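Local coordinates for hypothetical protein (Parabacteroides merdae, PDB 4OO3) that is probably an oxidoreductase, with an NAD-binding Rossmann-fold domain joined to a C-terminal oxidoreductase domain, its substrate and reaction unknown, at residues Ile155-Gln160 with Gln228-Pro233; Met149-Glu154 with Thr220-Asp225; Gln160-Thr165 with Glu364-Glu369; Ile183-Val188 with His317-Lys322. One frame throughout, in Å; residues are numbered along the deposited sequence. Where two conformers were deposited one is given.

Interaction 1 of 4, residues Ile155-Gln160 with Gln228-Pro233; sequences ITTMLQ and QWEAFP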
loop_
_atom_site.group_PDB
_atom_site.type_symbol
_atom_site.label_atom_id
_atom_site.label_comp_id
_atom_site.label_asym_id
_atom_site.label_seq_id
_atom_site.Cartn_x
_atom_site.Cartn_y
_atom_site.Cartn_z
ATOM N N ILE A 155 -12.038 4.435 5.072
ATOM C CA ILE A 155 -13.468 4.729 4.921
ATOM C C ILE A 155 -13.840 5.578 3.694
ATOM O O ILE A 155 -14.800 5.246 3.003
ATOM C CB ILE A 155 -14.069 5.327 6.229
ATOM C CG1 ILE A 155 -15.586 5.523 6.113
ATOM C CG2 ILE A 155 -13.394 6.640 6.600
ATOM C CD1 ILE A 155 -16.361 4.257 5.815
ATOM N N THR A 156 -13.104 6.661 3.419
ATOM C CA THR A 156 -13.417 7.499 2.250
ATOM C C THR A 156 -13.253 6.717 0.957
ATOM O O THR A 156 -14.049 6.866 0.032
ATOM C CB THR A 156 -12.583 8.798 2.167
ATOM O OG1 THR A 156 -11.184 8.490 2.055
ATOM C CG2 THR A 156 -12.833 9.686 3.384
ATOM N N THR A 157 -12.225 5.878 0.901
ATOM C CA THR A 157 -12.019 5.000 -0.241
ATOM C C THR A 157 -13.212 4.065 -0.439
ATOM O O THR A 157 -13.697 3.912 -1.563
ATOM C CB THR A 157 -10.703 4.211 -0.102
ATOM O OG1 THR A 157 -9.621 5.040 -0.533
ATOM C CG2 THR A 157 -10.706 2.943 -0.940
HETATM N N MSE A 158 -13.697 3.470 0.651
HETATM C CA MSE A 158 -14.815 2.532 0.575
HETATM C C MSE A 158 -16.058 3.236 0.114
HETATM O O MSE A 158 -16.854 2.662 -0.628
HETATM C CB MSE A 158 -15.086 1.845 1.914
HETATM C CG MSE A 158 -13.952 0.884 2.243
HETATM SE SE MSE A 158 -14.184 0.143 4.050
HETATM C CE MSE A 158 -15.510 -1.224 3.577
ATOM N N LEU A 159 -16.242 4.485 0.535
ATOM C CA LEU A 159 -17.437 5.235 0.136
ATOM C C LEU A 159 -17.349 5.690 -1.319
ATOM O O LEU A 159 -18.355 5.755 -2.022
ATOM C CB LEU A 159 -17.679 6.422 1.079
ATOM C CG LEU A 159 -18.142 6.018 2.481
ATOM C CD1 LEU A 159 -18.107 7.187 3.451
ATOM C CD2 LEU A 159 -19.536 5.418 2.433
ATOM N N GLN A 160 -16.138 5.988 -1.764
ATOM C CA GLN A 160 -15.894 6.377 -3.143
ATOM C C GLN A 160 -16.275 5.218 -4.067
ATOM O O GLN A 160 -17.039 5.395 -5.016
ATOM C CB GLN A 160 -14.427 6.756 -3.327
ATOM C CG GLN A 160 -14.208 8.021 -4.128
ATOM C CD GLN A 160 -12.747 8.272 -4.419
ATOM O OE1 GLN A 160 -11.879 7.510 -4.005
ATOM N NE2 GLN A 160 -12.470 9.340 -5.141
ATOM N N GLN A 228 -7.853 0.671 -9.801
ATOM C CA GLN A 228 -8.445 -0.632 -10.146
ATOM C C GLN A 228 -9.620 -0.988 -9.230
ATOM O O GLN A 228 -10.703 -1.342 -9.688
ATOM C CB GLN A 228 -7.392 -1.746 -10.044
ATOM C CG GLN A 228 -6.239 -1.619 -11.031
ATOM C CD GLN A 228 -5.205 -2.732 -10.903
ATOM O OE1 GLN A 228 -5.209 -3.526 -9.943
ATOM N NE2 GLN A 228 -4.304 -2.792 -11.875
ATOM N N TRP A 229 -9.386 -0.887 -7.928
ATOM C CA TRP A 229 -10.326 -1.372 -6.928
ATOM C C TRP A 229 -11.573 -0.480 -6.784
ATOM O O TRP A 229 -12.696 -0.980 -6.645
ATOM C CB TRP A 229 -9.588 -1.513 -5.594
ATOM C CG TRP A 229 -10.325 -2.259 -4.564
ATOM C CD1 TRP A 229 -10.443 -3.620 -4.449
ATOM C CD2 TRP A 229 -11.051 -1.700 -3.480
ATOM N NE1 TRP A 229 -11.205 -3.935 -3.354
ATOM C CE2 TRP A 229 -11.596 -2.773 -2.743
ATOM C CE3 TRP A 229 -11.302 -0.392 -3.058
ATOM C CZ2 TRP A 229 -12.374 -2.573 -1.612
ATOM C CZ3 TRP A 229 -12.075 -0.200 -1.935
ATOM C CH2 TRP A 229 -12.601 -1.284 -1.224
ATOM N N GLU A 230 -11.382 0.833 -6.826
ATOM C CA GLU A 230 -12.508 1.766 -6.744
ATOM C C GLU A 230 -13.281 1.886 -8.059
ATOM O O GLU A 230 -14.507 1.886 -8.062
ATOM C CB GLU A 230 -12.026 3.155 -6.346
ATOM C CG GLU A 230 -11.483 3.259 -4.935
ATOM C CD GLU A 230 -10.707 4.542 -4.714
ATOM O OE1 GLU A 230 -10.327 5.196 -5.702
ATOM O OE2 GLU A 230 -10.460 4.901 -3.553
ATOM N N ALA A 231 -12.556 1.998 -9.166
ATOM C CA ALA A 231 -13.151 2.392 -10.444
ATOM C C ALA A 231 -13.527 1.212 -11.327
ATOM O O ALA A 231 -14.299 1.374 -12.273
ATOM C CB ALA A 231 -12.215 3.330 -11.188
ATOM N N PHE A 232 -12.989 0.031 -11.022
ATOM C CA PHE A 232 -13.341 -1.196 -11.747
ATOM C C PHE A 232 -13.587 -2.349 -10.767
ATOM O O PHE A 232 -12.939 -3.397 -10.862
ATOM C CB PHE A 232 -12.231 -1.562 -12.746
ATOM C CG PHE A 232 -11.871 -0.447 -13.692
ATOM C CD1 PHE A 232 -10.987 0.546 -13.305
ATOM C CD2 PHE A 232 -12.427 -0.390 -14.962
ATOM C CE1 PHE A 232 -10.659 1.581 -14.167
ATOM C CE2 PHE A 232 -12.103 0.633 -15.830
ATOM C CZ PHE A 232 -11.219 1.622 -15.434
ATOM N N PRO A 233 -14.556 -2.175 -9.842
ATOM C CA PRO A 233 -14.713 -3.133 -8.746
ATOM C C PRO A 233 -14.840 -4.579 -9.226
ATOM O O PRO A 233 -15.674 -4.880 -10.068
ATOM C CB PRO A 233 -16.006 -2.685 -8.047
ATOM C CG PRO A 233 -16.272 -1.299 -8.526
ATOM C CD PRO A 233 -15.662 -1.201 -9.888
#

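Interaction 2 of 4, residues Met149-Glu154 with Thr220-Asp225; sequences MTERNE and TTHLVD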
loop_
_atom_site.group_PDB
_atom_site.type_symbol
_atom_site.label_atom_id
_atom_site.label_comp_id
_atom_site.label_asym_id
_atom_site.label_seq_id
_atom_site.Cartn_x
_atom_site.Cartn_y
_atom_site.Cartn_z
HETATM N N MSE A 149 -2.579 -4.313 0.759
HETATM C CA MSE A 149 -3.226 -3.094 0.279
HETATM C C MSE A 149 -4.150 -2.561 1.357
HETATM O O MSE A 149 -5.346 -2.838 1.370
HETATM C CB MSE A 149 -4.017 -3.384 -1.002
HETATM C CG MSE A 149 -3.141 -3.908 -2.134
HETATM SE SE MSE A 149 -1.959 -2.476 -2.784
HETATM C CE MSE A 149 -0.261 -3.068 -2.014
ATOM N N THR A 150 -3.593 -1.770 2.263
ATOM C CA THR A 150 -4.341 -1.245 3.406
ATOM C C THR A 150 -5.440 -0.224 3.052
ATOM O O THR A 150 -6.470 -0.164 3.721
ATOM C CB THR A 150 -3.375 -0.597 4.413
ATOM O OG1 THR A 150 -2.495 0.299 3.722
ATOM C CG2 THR A 150 -2.544 -1.659 5.116
ATOM N N GLU A 151 -5.229 0.551 1.993
ATOM C CA GLU A 151 -6.087 1.705 1.695
ATOM C C GLU A 151 -7.466 1.315 1.188
ATOM O O GLU A 151 -8.378 2.142 1.165
ATOM C CB GLU A 151 -5.398 2.635 0.691
ATOM C CG GLU A 151 -4.026 3.098 1.152
ATOM C CD GLU A 151 -4.040 3.574 2.597
ATOM O OE1 GLU A 151 -4.767 4.556 2.882
ATOM O OE2 GLU A 151 -3.347 2.957 3.441
ATOM N N ARG A 152 -7.615 0.053 0.796
ATOM C CA ARG A 152 -8.919 -0.511 0.485
ATOM C C ARG A 152 -9.874 -0.468 1.671
ATOM O O ARG A 152 -11.091 -0.497 1.498
ATOM C CB ARG A 152 -8.760 -1.967 0.090
ATOM C CG ARG A 152 -7.970 -2.188 -1.176
ATOM C CD ARG A 152 -7.949 -3.665 -1.479
ATOM N NE ARG A 152 -7.174 -3.970 -2.670
ATOM C CZ ARG A 152 -6.947 -5.199 -3.103
ATOM N NH1 ARG A 152 -7.417 -6.240 -2.430
ATOM N NH2 ARG A 152 -6.237 -5.393 -4.207
ATOM N N ASN A 153 -9.313 -0.452 2.877
ATOM C CA ASN A 153 -10.097 -0.543 4.099
ATOM C C ASN A 153 -10.392 0.812 4.716
ATOM O O ASN A 153 -11.153 0.900 5.671
ATOM C CB ASN A 153 -9.358 -1.424 5.095
ATOM C CG ASN A 153 -9.162 -2.837 4.575
ATOM O OD1 ASN A 153 -10.052 -3.400 3.947
ATOM N ND2 ASN A 153 -8.001 -3.416 4.835
ATOM N N GLU A 154 -9.789 1.860 4.159
ATOM C CA GLU A 154 -9.989 3.215 4.638
ATOM C C GLU A 154 -11.359 3.722 4.180
ATOM O O GLU A 154 -11.787 3.472 3.052
ATOM C CB GLU A 154 -8.848 4.109 4.151
ATOM C CG GLU A 154 -8.909 5.541 4.649
ATOM C CD GLU A 154 -9.885 6.380 3.851
ATOM O OE1 GLU A 154 -9.896 6.246 2.604
ATOM O OE2 GLU A 154 -10.654 7.157 4.472
ATOM N N THR A 220 3.071 4.427 -5.137
ATOM C CA THR A 220 2.180 4.353 -6.310
ATOM C C THR A 220 1.440 3.015 -6.377
ATOM O O THR A 220 0.345 2.920 -6.941
ATOM C CB THR A 220 2.948 4.490 -7.643
ATOM O OG1 THR A 220 3.991 3.508 -7.691
ATOM C CG2 THR A 220 3.546 5.887 -7.806
ATOM N N THR A 221 2.064 1.973 -5.849
ATOM C CA THR A 221 1.415 0.670 -5.728
ATOM C C THR A 221 0.014 0.843 -5.134
ATOM O O THR A 221 -0.965 0.421 -5.735
ATOM C CB THR A 221 2.283 -0.278 -4.879
ATOM O OG1 THR A 221 3.518 -0.506 -5.564
ATOM C CG2 THR A 221 1.606 -1.621 -4.643
ATOM N N HIS A 222 -0.073 1.503 -3.980
ATOM C CA HIS A 222 -1.369 1.797 -3.356
ATOM C C HIS A 222 -2.313 2.543 -4.300
ATOM O O HIS A 222 -3.504 2.227 -4.364
ATOM C CB HIS A 222 -1.200 2.660 -2.107
ATOM C CG HIS A 222 -0.494 1.982 -0.977
ATOM N ND1 HIS A 222 -0.842 0.729 -0.522
ATOM C CD2 HIS A 222 0.523 2.400 -0.188
ATOM C CE1 HIS A 222 -0.061 0.396 0.491
ATOM N NE2 HIS A 222 0.777 1.394 0.712
ATOM N N LEU A 223 -1.795 3.551 -5.006
ATOM C CA LEU A 223 -2.659 4.425 -5.805
ATOM C C LEU A 223 -3.165 3.687 -7.033
ATOM O O LEU A 223 -4.345 3.757 -7.356
ATOM C CB LEU A 223 -1.947 5.729 -6.188
ATOM C CG LEU A 223 -1.433 6.576 -5.021
ATOM C CD1 LEU A 223 -0.816 7.870 -5.534
ATOM C CD2 LEU A 223 -2.540 6.878 -4.014
ATOM N N VAL A 224 -2.273 2.949 -7.684
ATOM C CA VAL A 224 -2.634 2.138 -8.840
ATOM C C VAL A 224 -3.674 1.087 -8.454
ATOM O O VAL A 224 -4.639 0.860 -9.199
ATOM C CB VAL A 224 -1.381 1.485 -9.473
ATOM C CG1 VAL A 224 -1.755 0.345 -10.415
ATOM C CG2 VAL A 224 -0.575 2.535 -10.221
ATOM N N ASP A 225 -3.479 0.463 -7.291
ATOM C CA ASP A 225 -4.431 -0.502 -6.752
ATOM C C ASP A 225 -5.780 0.143 -6.495
ATOM O O ASP A 225 -6.806 -0.456 -6.774
ATOM C CB ASP A 225 -3.926 -1.115 -5.445
ATOM C CG ASP A 225 -4.868 -2.192 -4.903
ATOM O OD1 ASP A 225 -5.004 -3.238 -5.567
ATOM O OD2 ASP A 225 -5.475 -1.992 -3.823
HETATM O O HOH W 1 -3.372 -0.010 -0.288
#

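Interaction 3 of 4, residues Gln160-Thr165 with Glu364-Glu369; sequences QRELST and EKVSAE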
loop_
_atom_site.group_PDB
_atom_site.type_symbol
_atom_site.label_atom_id
_atom_site.label_comp_id
_atom_site.label_asym_id
_atom_site.label_seq_id
_atom_site.Cartn_x
_atom_site.Cartn_y
_atom_site.Cartn_z
ATOM N N GLN A 160 -16.138 5.988 -1.764
ATOM C CA GLN A 160 -15.894 6.377 -3.143
ATOM C C GLN A 160 -16.275 5.218 -4.067
ATOM O O GLN A 160 -17.039 5.395 -5.016
ATOM C CB GLN A 160 -14.427 6.756 -3.327
ATOM C CG GLN A 160 -14.208 8.021 -4.128
ATOM C CD GLN A 160 -12.747 8.272 -4.419
ATOM O OE1 GLN A 160 -11.879 7.510 -4.005
ATOM N NE2 GLN A 160 -12.470 9.340 -5.141
ATOM N N ARG A 161 -15.755 4.030 -3.771
ATOM C CA ARG A 161 -16.118 2.806 -4.496
ATOM C C ARG A 161 -17.633 2.599 -4.533
ATOM O O ARG A 161 -18.194 2.319 -5.594
ATOM C CB ARG A 161 -15.435 1.591 -3.851
ATOM C CG ARG A 161 -15.751 0.225 -4.461
ATOM C CD ARG A 161 -14.803 -0.809 -3.872
ATOM N NE ARG A 161 -15.286 -2.190 -3.939
ATOM C CZ ARG A 161 -14.716 -3.186 -4.626
ATOM N NH1 ARG A 161 -13.623 -3.003 -5.359
ATOM N NH2 ARG A 161 -15.253 -4.395 -4.585
ATOM N N GLU A 162 -18.284 2.742 -3.377
ATOM C CA GLU A 162 -19.731 2.528 -3.275
ATOM C C GLU A 162 -20.518 3.506 -4.121
ATOM O O GLU A 162 -21.389 3.099 -4.888
ATOM C CB GLU A 162 -20.216 2.598 -1.823
ATOM C CG GLU A 162 -20.708 1.258 -1.291
ATOM C CD GLU A 162 -22.055 0.856 -1.861
ATOM O OE1 GLU A 162 -22.953 1.720 -1.964
ATOM O OE2 GLU A 162 -22.223 -0.331 -2.198
ATOM N N LEU A 163 -20.196 4.792 -3.980
ATOM C CA LEU A 163 -20.898 5.849 -4.697
ATOM C C LEU A 163 -20.711 5.757 -6.213
ATOM O O LEU A 163 -21.635 6.062 -6.969
ATOM C CB LEU A 163 -20.454 7.222 -4.192
ATOM C CG LEU A 163 -20.875 7.592 -2.765
ATOM C CD1 LEU A 163 -20.341 8.973 -2.420
ATOM C CD2 LEU A 163 -22.383 7.558 -2.595
ATOM N N SER A 164 -19.524 5.335 -6.645
ATOM C CA SER A 164 -19.208 5.226 -8.067
ATOM C C SER A 164 -20.010 4.134 -8.769
ATOM O O SER A 164 -20.196 4.190 -9.984
ATOM C CB SER A 164 -17.718 4.963 -8.266
ATOM O OG SER A 164 -17.365 3.630 -7.916
ATOM N N THR A 165 -20.469 3.142 -8.004
ATOM C CA THR A 165 -21.316 2.066 -8.528
ATOM C C THR A 165 -22.814 2.398 -8.535
ATOM O O THR A 165 -23.619 1.558 -8.933
ATOM C CB THR A 165 -21.137 0.768 -7.720
ATOM O OG1 THR A 165 -21.456 1.017 -6.349
ATOM C CG2 THR A 165 -19.709 0.253 -7.824
ATOM N N GLU A 364 -30.096 6.686 1.091
ATOM C CA GLU A 364 -30.793 5.691 1.902
ATOM C C GLU A 364 -30.077 4.337 1.807
ATOM O O GLU A 364 -29.779 3.709 2.823
ATOM C CB GLU A 364 -32.251 5.566 1.457
ATOM C CG GLU A 364 -33.080 6.809 1.749
ATOM C CD GLU A 364 -34.484 6.745 1.175
ATOM O OE1 GLU A 364 -34.860 5.705 0.590
ATOM O OE2 GLU A 364 -35.215 7.748 1.313
ATOM N N LYS A 365 -29.791 3.913 0.580
ATOM C CA LYS A 365 -29.046 2.678 0.325
ATOM C C LYS A 365 -27.647 2.719 0.972
ATOM O O LYS A 365 -27.218 1.745 1.587
ATOM C CB LYS A 365 -28.997 2.409 -1.199
ATOM C CG LYS A 365 -27.701 1.845 -1.788
ATOM C CD LYS A 365 -27.476 0.371 -1.465
ATOM C CE LYS A 365 -26.601 -0.307 -2.515
ATOM N NZ LYS A 365 -25.392 0.490 -2.873
ATOM N N VAL A 366 -26.964 3.858 0.856
ATOM C CA VAL A 366 -25.604 4.031 1.392
ATOM C C VAL A 366 -25.573 4.025 2.927
ATOM O O VAL A 366 -24.644 3.496 3.527
ATOM C CB VAL A 366 -24.962 5.339 0.862
ATOM C CG1 VAL A 366 -23.593 5.577 1.484
ATOM C CG2 VAL A 366 -24.851 5.293 -0.657
ATOM N N SER A 367 -26.586 4.624 3.545
ATOM C CA SER A 367 -26.731 4.641 5.005
ATOM C C SER A 367 -26.940 3.246 5.571
ATOM O O SER A 367 -26.502 2.955 6.680
ATOM C CB SER A 367 -27.920 5.515 5.416
ATOM O OG SER A 367 -27.769 6.831 4.926
ATOM N N ALA A 368 -27.631 2.398 4.814
ATOM C CA ALA A 368 -27.789 0.994 5.185
ATOM C C ALA A 368 -26.420 0.326 5.279
ATOM O O ALA A 368 -26.117 -0.331 6.271
ATOM C CB ALA A 368 -28.671 0.267 4.177
ATOM N N GLU A 369 -25.596 0.519 4.252
ATOM C CA GLU A 369 -24.246 -0.044 4.212
ATOM C C GLU A 369 -23.375 0.545 5.327
ATOM O O GLU A 369 -22.681 -0.184 6.024
ATOM C CB GLU A 369 -23.562 0.246 2.868
ATOM C CG GLU A 369 -24.311 -0.176 1.610
ATOM C CD GLU A 369 -24.316 -1.673 1.400
ATOM O OE1 GLU A 369 -23.217 -2.272 1.364
ATOM O OE2 GLU A 369 -25.422 -2.238 1.261
#

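Interaction 4 of 4, residues Ile183-Val188 with His317-Lys322; sequences IVKESV and HFSVMK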
loop_
_atom_site.group_PDB
_atom_site.type_symbol
_atom_site.label_atom_id
_atom_site.label_comp_id
_atom_site.label_asym_id
_atom_site.label_seq_id
_atom_site.Cartn_x
_atom_site.Cartn_y
_atom_site.Cartn_z
ATOM N N ILE A 183 -9.373 9.987 -13.863
ATOM C CA ILE A 183 -9.044 9.568 -12.510
ATOM C C ILE A 183 -7.683 10.169 -12.185
ATOM O O ILE A 183 -6.757 10.077 -12.987
ATOM C CB ILE A 183 -9.053 8.028 -12.361
ATOM C CG1 ILE A 183 -10.424 7.465 -12.761
ATOM C CG2 ILE A 183 -8.733 7.630 -10.929
ATOM C CD1 ILE A 183 -10.521 5.952 -12.736
ATOM N N VAL A 184 -7.589 10.821 -11.025
ATOM C CA VAL A 184 -6.383 11.534 -10.610
ATOM C C VAL A 184 -6.166 11.313 -9.113
ATOM O O VAL A 184 -7.071 11.581 -8.336
ATOM C CB VAL A 184 -6.515 13.048 -10.879
ATOM C CG1 VAL A 184 -5.287 13.795 -10.373
ATOM C CG2 VAL A 184 -6.726 13.323 -12.367
ATOM N N LYS A 185 -4.981 10.825 -8.723
ATOM C CA LYS A 185 -4.604 10.641 -7.301
ATOM C C LYS A 185 -3.195 11.159 -7.016
ATOM O O LYS A 185 -2.220 10.713 -7.622
ATOM C CB LYS A 185 -4.679 9.172 -6.893
ATOM C CG LYS A 185 -6.081 8.616 -6.995
ATOM C CD LYS A 185 -6.179 7.172 -6.538
ATOM C CE LYS A 185 -7.574 6.634 -6.815
ATOM N NZ LYS A 185 -8.613 7.290 -5.975
ATOM N N GLU A 186 -3.099 12.104 -6.090
ATOM C CA GLU A 186 -1.840 12.775 -5.804
ATOM C C GLU A 186 -1.600 12.770 -4.299
ATOM O O GLU A 186 -2.452 13.219 -3.535
ATOM C CB GLU A 186 -1.879 14.205 -6.337
ATOM C CG GLU A 186 -1.981 14.288 -7.856
ATOM C CD GLU A 186 -2.246 15.697 -8.363
ATOM O OE1 GLU A 186 -3.158 16.375 -7.829
ATOM O OE2 GLU A 186 -1.551 16.119 -9.315
ATOM N N SER A 187 -0.449 12.247 -3.884
ATOM C CA SER A 187 -0.098 12.167 -2.472
ATOM C C SER A 187 1.214 12.880 -2.214
ATOM O O SER A 187 2.125 12.828 -3.039
ATOM C CB SER A 187 0.030 10.710 -2.029
ATOM O OG SER A 187 -1.118 9.975 -2.374
ATOM N N VAL A 188 1.292 13.551 -1.069
ATOM C CA VAL A 188 2.538 14.111 -0.563
ATOM C C VAL A 188 2.801 13.477 0.801
ATOM O O VAL A 188 2.034 13.692 1.746
ATOM C CB VAL A 188 2.457 15.638 -0.415
ATOM C CG1 VAL A 188 3.799 16.208 0.030
ATOM C CG2 VAL A 188 2.006 16.275 -1.724
ATOM N N HIS A 317 -3.403 14.599 0.500
ATOM C CA HIS A 317 -3.916 13.779 -0.596
ATOM C C HIS A 317 -5.111 14.442 -1.267
ATOM O O HIS A 317 -5.998 14.970 -0.594
ATOM C CB HIS A 317 -4.315 12.379 -0.114
ATOM C CG HIS A 317 -4.755 11.464 -1.217
ATOM N ND1 HIS A 317 -3.867 10.739 -1.980
ATOM C CD2 HIS A 317 -5.987 11.173 -1.698
ATOM C CE1 HIS A 317 -4.532 10.034 -2.878
ATOM N NE2 HIS A 317 -5.819 10.281 -2.730
ATOM N N PHE A 318 -5.103 14.426 -2.595
ATOM C CA PHE A 318 -6.215 14.930 -3.405
ATOM C C PHE A 318 -6.478 13.942 -4.516
ATOM O O PHE A 318 -5.538 13.444 -5.135
ATOM C CB PHE A 318 -5.897 16.295 -4.027
ATOM C CG PHE A 318 -6.829 16.692 -5.157
ATOM C CD1 PHE A 318 -8.083 17.219 -4.891
ATOM C CD2 PHE A 318 -6.444 16.543 -6.484
ATOM C CE1 PHE A 318 -8.933 17.588 -5.918
ATOM C CE2 PHE A 318 -7.289 16.906 -7.513
ATOM C CZ PHE A 318 -8.533 17.435 -7.227
ATOM N N SER A 319 -7.754 13.657 -4.766
ATOM C CA SER A 319 -8.134 12.770 -5.854
ATOM C C SER A 319 -9.479 13.135 -6.456
ATOM O O SER A 319 -10.349 13.715 -5.787
ATOM C CB SER A 319 -8.163 11.316 -5.384
ATOM O OG SER A 319 -9.200 11.097 -4.448
ATOM N N VAL A 320 -9.635 12.785 -7.728
ATOM C CA VAL A 320 -10.891 12.957 -8.440
ATOM C C VAL A 320 -11.159 11.702 -9.250
ATOM O O VAL A 320 -10.238 11.127 -9.829
ATOM C CB VAL A 320 -10.837 14.131 -9.434
ATOM C CG1 VAL A 320 -12.239 14.504 -9.891
ATOM C CG2 VAL A 320 -10.145 15.329 -8.814
HETATM N N MSE A 321 -12.416 11.282 -9.289
HETATM C CA MSE A 321 -12.847 10.282 -10.265
HETATM C C MSE A 321 -14.094 10.839 -10.893
HETATM O O MSE A 321 -15.071 11.144 -10.210
HETATM C CB MSE A 321 -12.968 8.863 -9.705
HETATM C CG MSE A 321 -13.769 8.691 -8.428
HETATM SE SE MSE A 321 -13.663 6.788 -7.887
HETATM C CE MSE A 321 -14.763 6.006 -9.313
ATOM N N LYS A 322 -14.043 10.996 -12.213
ATOM C CA LYS A 322 -15.035 11.768 -12.942
ATOM C C LYS A 322 -16.065 10.856 -13.574
ATOM O O LYS A 322 -15.731 10.000 -14.385
ATOM C CB LYS A 322 -14.350 12.634 -14.005
ATOM C CG LYS A 322 -13.378 13.642 -13.406
ATOM C CD LYS A 322 -13.137 14.836 -14.311
ATOM C CE LYS A 322 -12.381 14.424 -15.558
ATOM N NZ LYS A 322 -11.579 15.538 -16.139
HETATM O O HOH W 2 -9.769 9.136 -7.627
#

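Interaction 1 of 4, residues Ile155-Gln160 with Gln228-Pro233
Thr-157 and Glu-230 link helices 155-164 and 220-231, which pack against each other, and a buried carboxylate sits between them. The hydroxyl OG1 of Thr-157 donates to OE2 of Glu-230 over 3.1 Å and meets that oxygen nearly along its C-O axis, the two side chains crossing at about a right angle. The threonine's first torsion puts OG1 beside its own backbone N (chi1 -82°), which turns CG2 toward the tryptophan next to the glutamate: CG2 approaches CZ3 of Trp-229 at 3.6 Å, obliquely to the ring. Both helices cover the same face of the mixed sheet of the C-terminal domain, and from that sheet Lys-185 reaches OE1 of Glu-230 in a salt bridge. The two carboxylate oxygens therefore serve different partners, one on a helix and one on a strand. An alanine in place of Glu-230 would probably leave the Lys-185 ammonium without its mate and the Thr-157 hydroxyl without this acceptor, with a gap between the helices. Beside the carboxylate lies the amide end of Gln-160, its plane 77° from that of the carboxylate. At the other flank, CG of the selenomethionine Met-158 touches the edge of the indole, 4.3 Å from CH2 of Trp-229.

Interaction 2 of 4, residues Met149-Glu154 with Thr220-Asp225
Arg-152 and Asp-225 face each other across the junction between the two domains, where the loop following the Rossmann-fold strand 145-147 packs on the first turns of helix 220-231. The arginine, its chain extended from CG to NE, presents the side of its guanidinium to the carboxylate. NE bonds to OD2 of Asp-225 at 2.9 Å (158° at the hydrogen), and NH2 to OD1 of Asp-225 at 2.8 Å and almost straight (173°). Each oxygen uses its syn lone pair and the two flat groups are only 23° apart, a bidentate, side-on salt bridge. NH1 of the same arginine pairs with Glu-419, so a leucine here would probably leave both Asp-225 and Glu-419 without this charged partner and the aspartate free to turn. Selenomethionine Met-149 fills the space alongside: SE lies 3.6 Å from CB of Asp-225, and its bent chain carries CE to within 3.5 Å of CG2 of Thr-221. Lys-119, from another loop, touches Met-149, Thr-221 and His-222. Asp-218 to His-222 matches the D-x-x-x-H motif of Gfo/Idh/MocA-type oxidoreductases, in which this histidine and the lysine of an EKP-like motif, here probably Lys-119, line the active site; neither role is established in this protein. CG of Glu-151 stands over one face of the His-222 ring, while OG1 of Thr-150 donates to OE2 of the same glutamate. One water bridges the loop backbone and the histidine ring, accepting from N of Glu-151 at 3.0 Å and lying 2.6 Å from ND1 of His-222.

Interaction 3 of 4, residues Gln160-Thr165 with Glu364-Glu369
Helix segments 160-164 and 364-369 run roughly antiparallel, at 147° between their N-to-C directions, with axes that come no closer than 11.2 Å. At that separation the helices meet through the ends of side chains, and the nearest CA atoms, those of Glu-162 and Val-366, are 7.7 Å apart. Glu-162 and Lys-365 reach toward each other tip to tip and form a salt bridge whose two hydrogen bonds are weak, NZ of Lys-365 lying 2.9 Å from OE1 of Glu-162 and 3.3 Å from OE2 of Glu-162. The lysine chain is bent at chi2 and again at chi4 (46°), the last bend directing NZ toward the carboxylate. Glu-369 adds a second negative group, its OE1 4.2 Å from OE2 of Glu-162, and the nearby lysine probably eases the repulsion between them. On the inner side an apolar touch replaces the charges: CD2 of Leu-163 meets CG2 of Val-366 at 3.9 Å, the leucine lying across the valine. Leu-163 continues inward onto Leu-328 of strand 326-332 and onto Leu-342 and Val-344 of strand 341-346, whereas Val-366 also leans on Ile-166, so helix 352-369 is joined here to a helix that itself rests on the mixed sheet of the C-terminal domain.

Interaction 4 of 4, residues Ile183-Val188 with His317-Lys322
Strands 183-188 and 317-322 pair antiparallel, their directions 175° apart and their axes 4.7 Å from each other. They are interior neighbours in the large mixed sheet of the C-terminal oxidoreductase domain, and helices cover the face that carries Ile-183, Lys-185, Ser-187, His-317, Ser-319 and Met-321. Val-184 with Val-320 and Glu-186 with Phe-318 are the hydrogen-bonded pairs, each closed by two backbone bonds; the Val-184 pair measures 2.9 Å from N of Val-184 to O of Val-320. On the helix-covered face, CG of His-317 stands anti to the backbone N (chi1 -176°) and the edge of the ring is turned to Ser-187. OG of Ser-187 lies near the ring plane and shares a hydrogen bond of 2.9 Å with ND1 of His-317. Leu-223 of helix 220-231 touches both residues. Farther along, CG of Lys-185 packs on CB of Ser-319 at 3.8 Å, and CG1 of Ile-183 on CB of Met-321 at 4.2 Å. Lys-185 has its strongest partner in Glu-230; its NZ also donates over 2.7 Å to a water, which bonds weakly to O of Val-320.

How the interactions relate
Helices 155-164 and 220-231 supply segments to interactions 1 to 3 and rest on the strands of interaction 4. Interaction 1 joins the two, and interaction 2, its centre 10 Å away, uses the start of helix 220-231; CH2 of Trp-229 packs 3.2 Å from O of Arg-152 between them. Interaction 3 shares Gln-160 with interaction 1, and NH1 of Arg-161 probably bonds to O of Trp-229 at 2.6 Å. Interaction 4 is linked to interaction 1 by a 2.7 Å salt bridge from NZ of Lys-185 to OE1 of Glu-230. Interaction 2 holds His-222 of the D-x-x-x-H motif and is touched by Lys-119, so it probably borders the active site.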